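Local atomic coordinates of catabolite activation-like protein (Xanthomonas campestris pv. campestris, PDB entry 3IWZ), a protein that acts as a homodimeric global transcriptional regulator of virulence genes; cyclic di-GMP binding appears to turn it to an inactive form that no longer binds DNA. Residues Y57-S62 with Q107-E112; V63-E68 with R98-R103; S82-G87 with L141-L146; D170-P175 with T184-S189. All coordinates share one frame; numbering follows the deposited sequence.

How the contacts relate
Contacts 1 and 2 pair neighbouring strands in the two sheets of the cyclic nucleotide-binding domain, their centres about 15 Å apart. The chain passes straight from 57-62 into 63-68, and V63 packs against V58 and C108 where they meet. Contact 3 ties the edge strand of the first sheet to the long helix 130-157. Its centre is about 14 Å from that of contact 1 and about 13 Å from that of contact 2, joined through backbone bonds of V58 with G83 and E84 and a weak hydrogen bond from R98 to G87. Contacts 1 and 2 and segment 82-87 fall within the cyclic-nucleotide binding region. Contact 4, in the DNA-binding domain, is separate: its centre is about 21 Å from each of the others, with no touching atoms.

Contact 1. Residues Y57-S62 with Q107-E112; sequences YVISGS and QCELAE
With CG1 anti to its carbonyl carbon (chi1 -73°) and CD1 continuing in an extended line (chi2 -175°), I59 sets CD1 against A111 CB at 3.7 Å. Its other branch, CG2, lies 3.3 Å from E109 OE1. The E109 chain bends at chi2 and slants over I59, and its carboxylate makes a salt bridge with R36 of strand 35-39. Beneath these side chains the backbones run antiparallel. Y57 and A111 exchange two N-H...O bonds, A111 N reaching Y57 O at 2.9 Å. V58 and L110 follow as a non-hydrogen-bonded pair, their side chains running alongside each other in the same direction, with V58 CG2 3.9 Å from L110 CD2. The register then slips by one residue. E109 O accepts from both I59 N, at 2.9 Å, and S60 N, at 3.2 Å. S60 N sits on a lone pair in the carbonyl plane, whereas I59 N is tilted 18° from that plane. E109 N returns a bond to S60 O at 2.8 Å, rising above the carbonyl plane of S60. Two residues, I59 and S60, facing the single residue E109 make a classic beta bulge, here where the chain turns a corner between the sheets of the cyclic nucleotide-binding beta roll.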
loop_
_atom_site.group_PDB
_atom_site.type_symbol
_atom_site.label_atom_id
_atom_site.label_comp_id
_atom_site.label_asym_id
_atom_site.label_seq_id
_atom_site.Cartn_x
_atom_site.Cartn_y
_atom_site.Cartn_z
ATOM N N TYR D 57 16.751 6.857 -6.252
ATOM C CA TYR D 57 17.257 6.677 -4.899
ATOM C C TYR D 57 17.461 8.092 -4.361
ATOM O O TYR D 57 18.227 8.868 -4.933
ATOM C CB TYR D 57 18.588 5.933 -4.919
ATOM C CG TYR D 57 19.245 5.833 -3.565
ATOM C CD1 TYR D 57 18.986 4.758 -2.716
ATOM C CD2 TYR D 57 20.114 6.822 -3.124
ATOM C CE1 TYR D 57 19.581 4.675 -1.460
ATOM C CE2 TYR D 57 20.717 6.750 -1.873
ATOM C CZ TYR D 57 20.446 5.675 -1.048
ATOM O OH TYR D 57 21.044 5.606 0.186
ATOM N N VAL D 58 16.753 8.430 -3.287
ATOM C CA VAL D 58 16.856 9.750 -2.679
ATOM C C VAL D 58 18.162 9.892 -1.904
ATOM O O VAL D 58 18.321 9.310 -0.832
ATOM C CB VAL D 58 15.699 10.020 -1.683
ATOM C CG1 VAL D 58 15.801 11.439 -1.151
ATOM C CG2 VAL D 58 14.354 9.783 -2.342
ATOM N N ILE D 59 19.091 10.670 -2.449
ATOM C CA ILE D 59 20.373 10.888 -1.796
ATOM C C ILE D 59 20.246 11.959 -0.721
ATOM O O ILE D 59 20.795 11.831 0.378
ATOM C CB ILE D 59 21.459 11.304 -2.815
ATOM C CG1 ILE D 59 21.851 10.090 -3.666
ATOM C CG2 ILE D 59 22.676 11.869 -2.078
ATOM C CD1 ILE D 59 22.999 10.327 -4.627
ATOM N N SER D 60 19.522 13.020 -1.045
ATOM C CA SER D 60 19.304 14.106 -0.112
ATOM C C SER D 60 18.016 14.772 -0.524
ATOM O O SER D 60 17.652 14.761 -1.695
ATOM C CB SER D 60 20.441 15.131 -0.173
ATOM O OG SER D 60 20.329 15.964 -1.318
ATOM N N GLY D 61 17.327 15.351 0.440
ATOM C CA GLY D 61 16.088 16.019 0.125
ATOM C C GLY D 61 14.879 15.258 0.621
ATOM O O GLY D 61 14.973 14.179 1.209
ATOM N N SER D 62 13.724 15.847 0.371
ATOM C CA SER D 62 12.466 15.268 0.786
ATOM C C SER D 62 11.545 15.287 -0.437
ATOM O O SER D 62 11.462 16.294 -1.147
ATOM C CB SER D 62 11.886 16.104 1.936
ATOM O OG SER D 62 10.764 15.490 2.541
ATOM N N GLN D 107 14.706 20.996 -1.966
ATOM C CA GLN D 107 15.685 20.814 -3.028
ATOM C C GLN D 107 16.193 19.384 -2.818
ATOM O O GLN D 107 16.424 18.974 -1.684
ATOM C CB GLN D 107 16.820 21.829 -2.871
ATOM C CG GLN D 107 17.743 21.952 -4.070
ATOM C CD GLN D 107 18.404 23.324 -4.149
ATOM O OE1 GLN D 107 19.630 23.439 -4.101
ATOM N NE2 GLN D 107 17.587 24.373 -4.265
ATOM N N CYS D 108 16.372 18.624 -3.889
ATOM C CA CYS D 108 16.810 17.239 -3.726
ATOM C C CYS D 108 17.908 16.759 -4.650
ATOM O O CYS D 108 18.098 17.280 -5.745
ATOM C CB CYS D 108 15.620 16.280 -3.910
ATOM S SG CYS D 108 14.252 16.500 -2.777
ATOM N N GLU D 109 18.614 15.733 -4.189
ATOM C CA GLU D 109 19.654 15.089 -4.972
ATOM C C GLU D 109 19.122 13.663 -5.141
ATOM O O GLU D 109 18.914 12.956 -4.159
ATOM C CB GLU D 109 20.988 15.058 -4.218
ATOM C CG GLU D 109 22.177 15.408 -5.103
ATOM C CD GLU D 109 23.422 14.603 -4.789
ATOM O OE1 GLU D 109 23.849 14.588 -3.612
ATOM O OE2 GLU D 109 23.979 13.994 -5.727
ATOM N N LEU D 110 18.862 13.259 -6.378
ATOM C CA LEU D 110 18.347 11.920 -6.641
ATOM C C LEU D 110 19.244 11.192 -7.622
ATOM O O LEU D 110 19.624 11.741 -8.651
ATOM C CB LEU D 110 16.929 11.987 -7.226
ATOM C CG LEU D 110 15.860 12.756 -6.440
ATOM C CD1 LEU D 110 14.543 12.702 -7.185
ATOM C CD2 LEU D 110 15.710 12.170 -5.052
ATOM N N ALA D 111 19.587 9.954 -7.296
ATOM C CA ALA D 111 20.417 9.145 -8.167
ATOM C C ALA D 111 19.479 8.210 -8.916
ATOM O O ALA D 111 18.748 7.443 -8.294
ATOM C CB ALA D 111 21.416 8.342 -7.345
ATOM N N GLU D 112 19.484 8.278 -10.243
ATOM C CA GLU D 112 18.622 7.415 -11.033
ATOM C C GLU D 112 19.394 6.366 -11.829
ATOM O O GLU D 112 20.556 6.568 -12.195
ATOM C CB GLU D 112 17.742 8.243 -11.983
ATOM C CG GLU D 112 18.494 9.111 -12.974
ATOM C CD GLU D 112 17.596 9.647 -14.082
ATOM O OE1 GLU D 112 18.052 10.537 -14.831
ATOM O OE2 GLU D 112 16.443 9.174 -14.215
#

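Contact 2. Residues V63-E68 with R98-R103; sequences VSIIAE and REVILR
Antiparallel pairing of I66 with I101 and of S64 with R103 joins two central strands in one sheet of the cyclic nucleotide-binding beta roll. The strand axes of 63-68 and 101-103 run at 157°. I66 N meets I101 O at 2.7 Å, and I101 N answers to I66 O at 2.6 Å. R103 O is held twice by one residue: S64 N comes in at 2.6 Å and S64 OG at 3.2 Å, from opposite faces of the carbonyl plane. The serine hydroxyl gets there because OG stands between the backbone N and the carbonyl carbon (chi1 69°). On the face shared by S64, I66, I101 and R103, I66 CD1 sits over one face of the R103 guanidinium, nearest NH1 at 3.0 Å, a very tight contact of doubtful exact length. Salt bridges to D44 and E74, on the two flanking strands, hold that guanidinium in place. I101 CD1 also touches E68 CG at 3.7 Å. On the other face I65 spreads its branches, CG2 to V100 CG2 at 3.6 Å and CD1 to L102 CD1 at 3.7 Å. Beyond the last pair a water bridges E68 N and E99 O, while the E99 carboxylate forms a salt bridge with R150 of the second subunit. Regular antiparallel registry, with a mixed face of S64, I66, I101 and R103 and an apolar face of I65 and L102, is the arrangement here, within the beta roll of the CRP family.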
loop_
_atom_site.group_PDB
_atom_site.type_symbol
_atom_site.label_atom_id
_atom_site.label_comp_id
_atom_site.label_asym_id
_atom_site.label_seq_id
_atom_site.Cartn_x
_atom_site.Cartn_y
_atom_site.Cartn_z
ATOM N N VAL D 63 10.888 14.157 -0.687
ATOM C CA VAL D 63 9.956 14.016 -1.798
ATOM C C VAL D 63 8.621 13.497 -1.280
ATOM O O VAL D 63 8.492 13.074 -0.129
ATOM C CB VAL D 63 10.473 13.024 -2.872
ATOM C CG1 VAL D 63 11.766 13.547 -3.505
ATOM C CG2 VAL D 63 10.701 11.662 -2.249
ATOM N N SER D 64 7.611 13.539 -2.130
ATOM C CA SER D 64 6.312 13.053 -1.731
ATOM C C SER D 64 5.786 12.191 -2.868
ATOM O O SER D 64 6.117 12.425 -4.028
ATOM C CB SER D 64 5.359 14.223 -1.474
ATOM O OG SER D 64 5.044 14.895 -2.682
ATOM N N ILE D 65 5.001 11.177 -2.523
ATOM C CA ILE D 65 4.391 10.307 -3.525
ATOM C C ILE D 65 2.915 10.673 -3.472
ATOM O O ILE D 65 2.279 10.556 -2.426
ATOM C CB ILE D 65 4.555 8.812 -3.192
ATOM C CG1 ILE D 65 6.035 8.416 -3.212
ATOM C CG2 ILE D 65 3.768 7.973 -4.186
ATOM C CD1 ILE D 65 6.696 8.489 -4.571
ATOM N N ILE D 66 2.380 11.128 -4.597
ATOM C CA ILE D 66 0.994 11.547 -4.657
ATOM C C ILE D 66 0.200 10.775 -5.704
ATOM O O ILE D 66 0.712 10.455 -6.775
ATOM C CB ILE D 66 0.909 13.065 -4.976
ATOM C CG1 ILE D 66 1.980 13.819 -4.181
ATOM C CG2 ILE D 66 -0.479 13.602 -4.617
ATOM C CD1 ILE D 66 1.897 15.337 -4.294
ATOM N N ALA D 67 -1.055 10.476 -5.385
ATOM C CA ALA D 67 -1.939 9.763 -6.305
ATOM C C ALA D 67 -2.988 10.755 -6.786
ATOM O O ALA D 67 -3.417 11.627 -6.028
ATOM C CB ALA D 67 -2.615 8.590 -5.594
ATOM N N GLU D 68 -3.392 10.628 -8.046
ATOM C CA GLU D 68 -4.387 11.520 -8.618
ATOM C C GLU D 68 -5.694 10.795 -8.895
ATOM O O GLU D 68 -5.719 9.575 -9.044
ATOM C CB GLU D 68 -3.886 12.112 -9.939
ATOM C CG GLU D 68 -2.817 13.173 -9.818
ATOM C CD GLU D 68 -3.010 14.298 -10.828
ATOM O OE1 GLU D 68 -3.241 13.988 -12.019
ATOM O OE2 GLU D 68 -2.926 15.488 -10.429
ATOM N N ARG D 98 3.958 5.383 -15.235
ATOM C CA ARG D 98 3.933 5.636 -13.798
ATOM C C ARG D 98 2.478 5.649 -13.363
ATOM O O ARG D 98 1.585 5.892 -14.175
ATOM C CB ARG D 98 4.534 7.006 -13.474
ATOM C CG ARG D 98 5.992 7.199 -13.846
ATOM C CD ARG D 98 6.912 6.299 -13.073
ATOM N NE ARG D 98 8.299 6.587 -13.396
ATOM C CZ ARG D 98 9.336 5.854 -13.005
ATOM N NH1 ARG D 98 9.145 4.770 -12.254
ATOM N NH2 ARG D 98 10.569 6.196 -13.384
ATOM N N GLU D 99 2.236 5.406 -12.082
ATOM C CA GLU D 99 0.876 5.415 -11.568
ATOM C C GLU D 99 0.694 6.519 -10.521
ATOM O O GLU D 99 -0.417 6.793 -10.079
ATOM C CB GLU D 99 0.526 4.053 -10.958
ATOM C CG GLU D 99 -0.907 3.620 -11.271
ATOM C CD GLU D 99 -1.085 3.290 -12.734
ATOM O OE1 GLU D 99 -2.066 3.762 -13.337
ATOM O OE2 GLU D 99 -0.242 2.554 -13.285
ATOM N N VAL D 100 1.787 7.164 -10.133
ATOM C CA VAL D 100 1.703 8.222 -9.131
ATOM C C VAL D 100 2.633 9.384 -9.460
ATOM O O VAL D 100 3.447 9.304 -10.385
ATOM C CB VAL D 100 2.104 7.703 -7.726
ATOM C CG1 VAL D 100 1.280 6.490 -7.355
ATOM C CG2 VAL D 100 3.587 7.364 -7.697
ATOM N N ILE D 101 2.507 10.445 -8.671
ATOM C CA ILE D 101 3.332 11.641 -8.787
ATOM C C ILE D 101 4.457 11.582 -7.763
ATOM O O ILE D 101 4.224 11.251 -6.599
ATOM C CB ILE D 101 2.564 12.932 -8.447
ATOM C CG1 ILE D 101 1.336 13.096 -9.338
ATOM C CG2 ILE D 101 3.493 14.126 -8.609
ATOM C CD1 ILE D 101 0.551 14.385 -9.051
ATOM N N LEU D 102 5.670 11.905 -8.211
ATOM C CA LEU D 102 6.850 11.972 -7.355
ATOM C C LEU D 102 7.203 13.460 -7.346
ATOM O O LEU D 102 7.676 14.005 -8.349
ATOM C CB LEU D 102 8.012 11.174 -7.940
ATOM C CG LEU D 102 9.350 11.357 -7.218
ATOM C CD1 LEU D 102 9.244 10.827 -5.788
ATOM C CD2 LEU D 102 10.454 10.634 -7.979
ATOM N N ARG D 103 6.973 14.110 -6.212
ATOM C CA ARG D 103 7.197 15.544 -6.083
ATOM C C ARG D 103 8.171 15.916 -4.966
ATOM O O ARG D 103 8.001 15.508 -3.816
ATOM C CB ARG D 103 5.829 16.202 -5.866
ATOM C CG ARG D 103 5.804 17.654 -5.443
ATOM C CD ARG D 103 4.354 18.076 -5.190
ATOM N NE ARG D 103 3.540 17.985 -6.405
ATOM C CZ ARG D 103 2.209 18.037 -6.428
ATOM N NH1 ARG D 103 1.516 18.174 -5.301
ATOM N NH2 ARG D 103 1.570 17.956 -7.583
HETATM O O HOH W 1 -2.543 8.248 -9.381
#

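Contact 3. Residues S82-G87 with L141-L146; sequences SGEFVG and LSKRLL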
loop_
_atom_site.group_PDB
_atom_site.type_symbol
_atom_site.label_atom_id
_atom_site.label_comp_id
_atom_site.label_asym_id
_atom_site.label_seq_id
_atom_site.Cartn_x
_atom_site.Cartn_y
_atom_site.Cartn_z
ATOM N N SER D 82 16.277 10.710 2.723
ATOM C CA SER D 82 17.511 10.043 2.353
ATOM C C SER D 82 17.420 8.533 2.554
ATOM O O SER D 82 16.892 8.064 3.560
ATOM C CB SER D 82 18.664 10.608 3.189
ATOM O OG SER D 82 18.620 12.023 3.197
ATOM N N GLY D 83 17.940 7.789 1.583
ATOM C CA GLY D 83 17.931 6.339 1.653
ATOM C C GLY D 83 16.744 5.654 0.999
ATOM O O GLY D 83 16.751 4.439 0.817
ATOM N N GLU D 84 15.720 6.416 0.640
ATOM C CA GLU D 84 14.534 5.833 0.037
ATOM C C GLU D 84 14.619 5.582 -1.465
ATOM O O GLU D 84 15.177 6.382 -2.229
ATOM C CB GLU D 84 13.312 6.712 0.327
ATOM C CG GLU D 84 12.863 6.714 1.790
ATOM C CD GLU D 84 12.375 5.356 2.249
ATOM O OE1 GLU D 84 11.485 4.786 1.585
ATOM O OE2 GLU D 84 12.878 4.854 3.270
ATOM N N PHE D 85 14.076 4.437 -1.868
ATOM C CA PHE D 85 14.003 4.055 -3.270
ATOM C C PHE D 85 12.605 4.479 -3.674
ATOM O O PHE D 85 11.640 4.118 -3.013
ATOM C CB PHE D 85 14.140 2.537 -3.435
ATOM C CG PHE D 85 15.554 2.043 -3.360
ATOM C CD1 PHE D 85 16.387 2.121 -4.460
ATOM C CD2 PHE D 85 16.067 1.549 -2.170
ATOM C CE1 PHE D 85 17.708 1.719 -4.376
ATOM C CE2 PHE D 85 17.388 1.145 -2.075
ATOM C CZ PHE D 85 18.211 1.230 -3.176
ATOM N N VAL D 86 12.491 5.278 -4.726
ATOM C CA VAL D 86 11.179 5.710 -5.189
ATOM C C VAL D 86 11.080 5.426 -6.684
ATOM O O VAL D 86 12.102 5.251 -7.354
ATOM C CB VAL D 86 10.926 7.202 -4.854
ATOM C CG1 VAL D 86 10.813 7.365 -3.352
ATOM C CG2 VAL D 86 12.062 8.065 -5.365
ATOM N N GLY D 87 9.853 5.343 -7.190
ATOM C CA GLY D 87 9.647 5.018 -8.594
ATOM C C GLY D 87 10.103 3.590 -8.878
ATOM O O GLY D 87 10.545 3.252 -9.982
ATOM N N LEU D 141 8.868 -1.163 0.809
ATOM C CA LEU D 141 7.555 -1.465 0.265
ATOM C C LEU D 141 6.637 -1.840 1.425
ATOM O O LEU D 141 5.484 -1.420 1.468
ATOM C CB LEU D 141 7.636 -2.612 -0.758
ATOM C CG LEU D 141 8.174 -2.248 -2.162
ATOM C CD1 LEU D 141 8.332 -3.496 -3.026
ATOM C CD2 LEU D 141 7.220 -1.267 -2.838
ATOM N N SER D 142 7.163 -2.593 2.386
ATOM C CA SER D 142 6.356 -3.014 3.526
ATOM C C SER D 142 5.890 -1.860 4.404
ATOM O O SER D 142 4.762 -1.870 4.900
ATOM C CB SER D 142 7.113 -4.034 4.369
ATOM O OG SER D 142 7.256 -5.256 3.670
ATOM N N LYS D 143 6.736 -0.853 4.592
ATOM C CA LYS D 143 6.333 0.284 5.426
ATOM C C LYS D 143 5.237 1.104 4.757
ATOM O O LYS D 143 4.294 1.547 5.410
ATOM C CB LYS D 143 7.532 1.185 5.742
ATOM C CG LYS D 143 8.546 0.559 6.673
ATOM C CD LYS D 143 9.797 1.425 6.802
ATOM C CE LYS D 143 10.524 1.527 5.463
ATOM N NZ LYS D 143 11.769 2.336 5.581
ATOM N N ARG D 144 5.361 1.297 3.450
ATOM C CA ARG D 144 4.377 2.072 2.692
ATOM C C ARG D 144 3.044 1.357 2.616
ATOM O O ARG D 144 1.987 1.991 2.672
ATOM C CB ARG D 144 4.892 2.350 1.284
ATOM C CG ARG D 144 6.132 3.227 1.271
ATOM C CD ARG D 144 6.810 3.242 -0.090
ATOM N NE ARG D 144 8.251 3.424 0.075
ATOM C CZ ARG D 144 9.121 3.591 -0.915
ATOM N NH1 ARG D 144 10.408 3.742 -0.629
ATOM N NH2 ARG D 144 8.712 3.619 -2.183
ATOM N N LEU D 145 3.103 0.035 2.483
ATOM C CA LEU D 145 1.900 -0.777 2.422
ATOM C C LEU D 145 1.174 -0.625 3.753
ATOM O O LEU D 145 -0.035 -0.380 3.789
ATOM C CB LEU D 145 2.244 -2.268 2.197
ATOM C CG LEU D 145 1.032 -3.217 2.205
ATOM C CD1 LEU D 145 -0.021 -2.677 1.240
ATOM C CD2 LEU D 145 1.447 -4.665 1.810
ATOM N N LEU D 146 1.918 -0.774 4.845
ATOM C CA LEU D 146 1.331 -0.658 6.168
ATOM C C LEU D 146 0.738 0.746 6.330
ATOM O O LEU D 146 -0.401 0.894 6.767
ATOM C CB LEU D 146 2.391 -0.935 7.252
ATOM C CG LEU D 146 2.015 -0.680 8.718
ATOM C CD1 LEU D 146 0.839 -1.563 9.122
ATOM C CD2 LEU D 146 3.222 -0.954 9.608
HETATM O O HOH W 2 9.367 3.405 2.718
#
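R144 NH1 is shared by two acceptors, E84 OE1 at 2.7 Å and F85 O at 2.7 Å, and so begins a salt-bridge network between the edge of the beta roll and the long helix 130-157, the dimer helix of the CRP family. F85 O lies almost in the guanidinium plane, 2° out of it, and also receives a weak bond from NH2 at 3.1 Å. E84 OE1 is tilted further from that plane and is met nearly in line with its CD-OE1 bond. The carboxylate and guanidinium planes stand 56° apart, and the two side chains run antiparallel past one another. F80 adds a cation-pi contact with R144. E84 turns its chain at chi2 (-65°) as it reaches across. Its second oxygen, OE2, takes K143 NZ in a longer salt bridge of 3.6 Å, leaving the carboxylate between two cations, which would favour its charged form. Further out, the F85 ring meets that of Y57 edge to face. On the helix, L141 and S142 pack against S142 and L141 of the second subunit, placing the network beside the dimer interface. A water at the edge of the guanidinium links the pair a second time: it accepts from R144 NE at 2.9 Å and donates to E84 OE1 at 2.8 Å.

Contact 4. Residues D170-P175 with T184-S189; sequences DLSKEP and TQLRVS
L171 O accepts the amide of E174 at 2.7 Å, and L186 CD2 lies against the same oxygen at 3.5 Å, although no hydrogen bond crosses between 170-175 and 184-189. L186 pushes its fork into the last turn of helix 160-172. CD2 rests 3.4 Å from S172 CA, while CD1 approaches S172 OG to 3.0 Å, a close contact, and L171 CB to 3.9 Å. The serine hydroxyl has its polar partner inside its own helix, the carbonyl O of L168, reached with OG anti to the carbonyl carbon (chi1 -67°). The methyl of L186 therefore abuts an oxygen that is already bonded. This is the CRP-type winged-helix domain: strand 183-186 belongs to its small antiparallel sheet, with strand 223-227 beside it, and the chain then leads through S189, in the N-cap position, into helix 190-197 and the predicted helix-turn-helix. At the level of V188 the packing becomes tight. L171 and V188 meet tip to tip, CD1 to CG2 at 3.3 Å, closer than usual for two methyl groups and uncertain in its exact length. At the opposite end of the contact, T184 CG2 comes only within 4.3 Å of S172 CA, and S172 also touches L226 of strand 223-227.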
loop_
_atom_site.group_PDB
_atom_site.type_symbol
_atom_site.label_atom_id
_atom_site.label_comp_id
_atom_site.label_asym_id
_atom_site.label_seq_id
_atom_site.Cartn_x
_atom_site.Cartn_y
_atom_site.Cartn_z
ATOM N N ASP D 170 1.049 13.631 13.761
ATOM C CA ASP D 170 2.083 12.826 13.111
ATOM C C ASP D 170 3.236 13.736 12.690
ATOM O O ASP D 170 4.407 13.356 12.752
ATOM C CB ASP D 170 1.505 12.111 11.882
ATOM C CG ASP D 170 2.451 11.055 11.318
ATOM O OD1 ASP D 170 2.861 10.149 12.078
ATOM O OD2 ASP D 170 2.784 11.132 10.114
ATOM N N LEU D 171 2.898 14.950 12.274
ATOM C CA LEU D 171 3.906 15.907 11.844
ATOM C C LEU D 171 4.645 16.513 13.028
ATOM O O LEU D 171 5.800 16.909 12.905
ATOM C CB LEU D 171 3.251 17.012 11.016
ATOM C CG LEU D 171 2.581 16.495 9.744
ATOM C CD1 LEU D 171 1.715 17.587 9.131
ATOM C CD2 LEU D 171 3.654 16.010 8.773
ATOM N N SER D 172 3.975 16.591 14.174
ATOM C CA SER D 172 4.597 17.154 15.368
ATOM C C SER D 172 5.811 16.322 15.722
ATOM O O SER D 172 6.726 16.795 16.392
ATOM C CB SER D 172 3.625 17.142 16.548
ATOM O OG SER D 172 2.549 18.035 16.322
ATOM N N LYS D 173 5.803 15.075 15.264
ATOM C CA LYS D 173 6.892 14.148 15.524
ATOM C C LYS D 173 7.839 14.123 14.333
ATOM O O LYS D 173 8.803 13.353 14.298
ATOM C CB LYS D 173 6.333 12.756 15.795
ATOM N N GLU D 174 7.553 14.965 13.348
ATOM C CA GLU D 174 8.401 15.037 12.165
ATOM C C GLU D 174 9.634 15.851 12.540
ATOM O O GLU D 174 9.532 16.867 13.239
ATOM C CB GLU D 174 7.653 15.699 11.012
ATOM N N PRO D 175 10.821 15.403 12.101
ATOM C CA PRO D 175 12.061 16.118 12.412
ATOM C C PRO D 175 11.950 17.613 12.113
ATOM O O PRO D 175 12.693 18.424 12.666
ATOM C CB PRO D 175 13.086 15.416 11.527
ATOM C CG PRO D 175 12.588 14.003 11.524
ATOM C CD PRO D 175 11.100 14.192 11.306
ATOM N N THR D 184 4.102 23.234 19.374
ATOM C CA THR D 184 5.015 22.865 18.305
ATOM C C THR D 184 4.611 23.626 17.056
ATOM O O THR D 184 3.425 23.721 16.736
ATOM C CB THR D 184 4.958 21.354 18.004
ATOM O OG1 THR D 184 5.382 20.619 19.157
ATOM C CG2 THR D 184 5.869 21.008 16.838
ATOM N N GLN D 185 5.605 24.176 16.363
ATOM C CA GLN D 185 5.371 24.929 15.134
ATOM C C GLN D 185 5.548 24.002 13.935
ATOM O O GLN D 185 6.676 23.635 13.579
ATOM C CB GLN D 185 6.341 26.115 15.032
ATOM C CG GLN D 185 6.312 26.811 13.674
ATOM C CD GLN D 185 4.911 27.233 13.273
ATOM O OE1 GLN D 185 4.413 28.281 13.694
ATOM N NE2 GLN D 185 4.258 26.402 12.467
ATOM N N LEU D 186 4.427 23.629 13.321
ATOM C CA LEU D 186 4.438 22.728 12.174
ATOM C C LEU D 186 4.027 23.451 10.900
ATOM O O LEU D 186 2.864 23.822 10.727
ATOM C CB LEU D 186 3.491 21.550 12.422
ATOM C CG LEU D 186 3.633 20.781 13.740
ATOM C CD1 LEU D 186 2.580 19.685 13.806
ATOM C CD2 LEU D 186 5.022 20.180 13.846
ATOM N N ARG D 187 4.989 23.632 10.001
ATOM C CA ARG D 187 4.737 24.313 8.740
ATOM C C ARG D 187 4.077 23.411 7.704
ATOM O O ARG D 187 4.753 22.648 7.011
ATOM C CB ARG D 187 6.051 24.872 8.179
ATOM C CG ARG D 187 5.896 25.668 6.894
ATOM C CD ARG D 187 7.148 26.494 6.611
ATOM N NE ARG D 187 8.365 25.684 6.637
ATOM C CZ ARG D 187 8.683 24.768 5.726
ATOM N NH1 ARG D 187 7.874 24.535 4.698
ATOM N NH2 ARG D 187 9.810 24.082 5.845
ATOM N N VAL D 188 2.752 23.505 7.607
ATOM C CA VAL D 188 1.988 22.728 6.639
ATOM C C VAL D 188 0.891 23.597 6.025
ATOM O O VAL D 188 -0.031 24.032 6.716
ATOM C CB VAL D 188 1.326 21.482 7.285
ATOM C CG1 VAL D 188 0.484 20.748 6.252
ATOM C CG2 VAL D 188 2.392 20.546 7.832
ATOM N N SER D 189 1.005 23.848 4.725
ATOM C CA SER D 189 0.034 24.659 4.004
ATOM C C SER D 189 -1.355 24.023 4.013
ATOM O O SER D 189 -1.492 22.800 4.107
ATOM C CB SER D 189 0.509 24.869 2.564
ATOM O OG SER D 189 1.054 23.673 2.029
#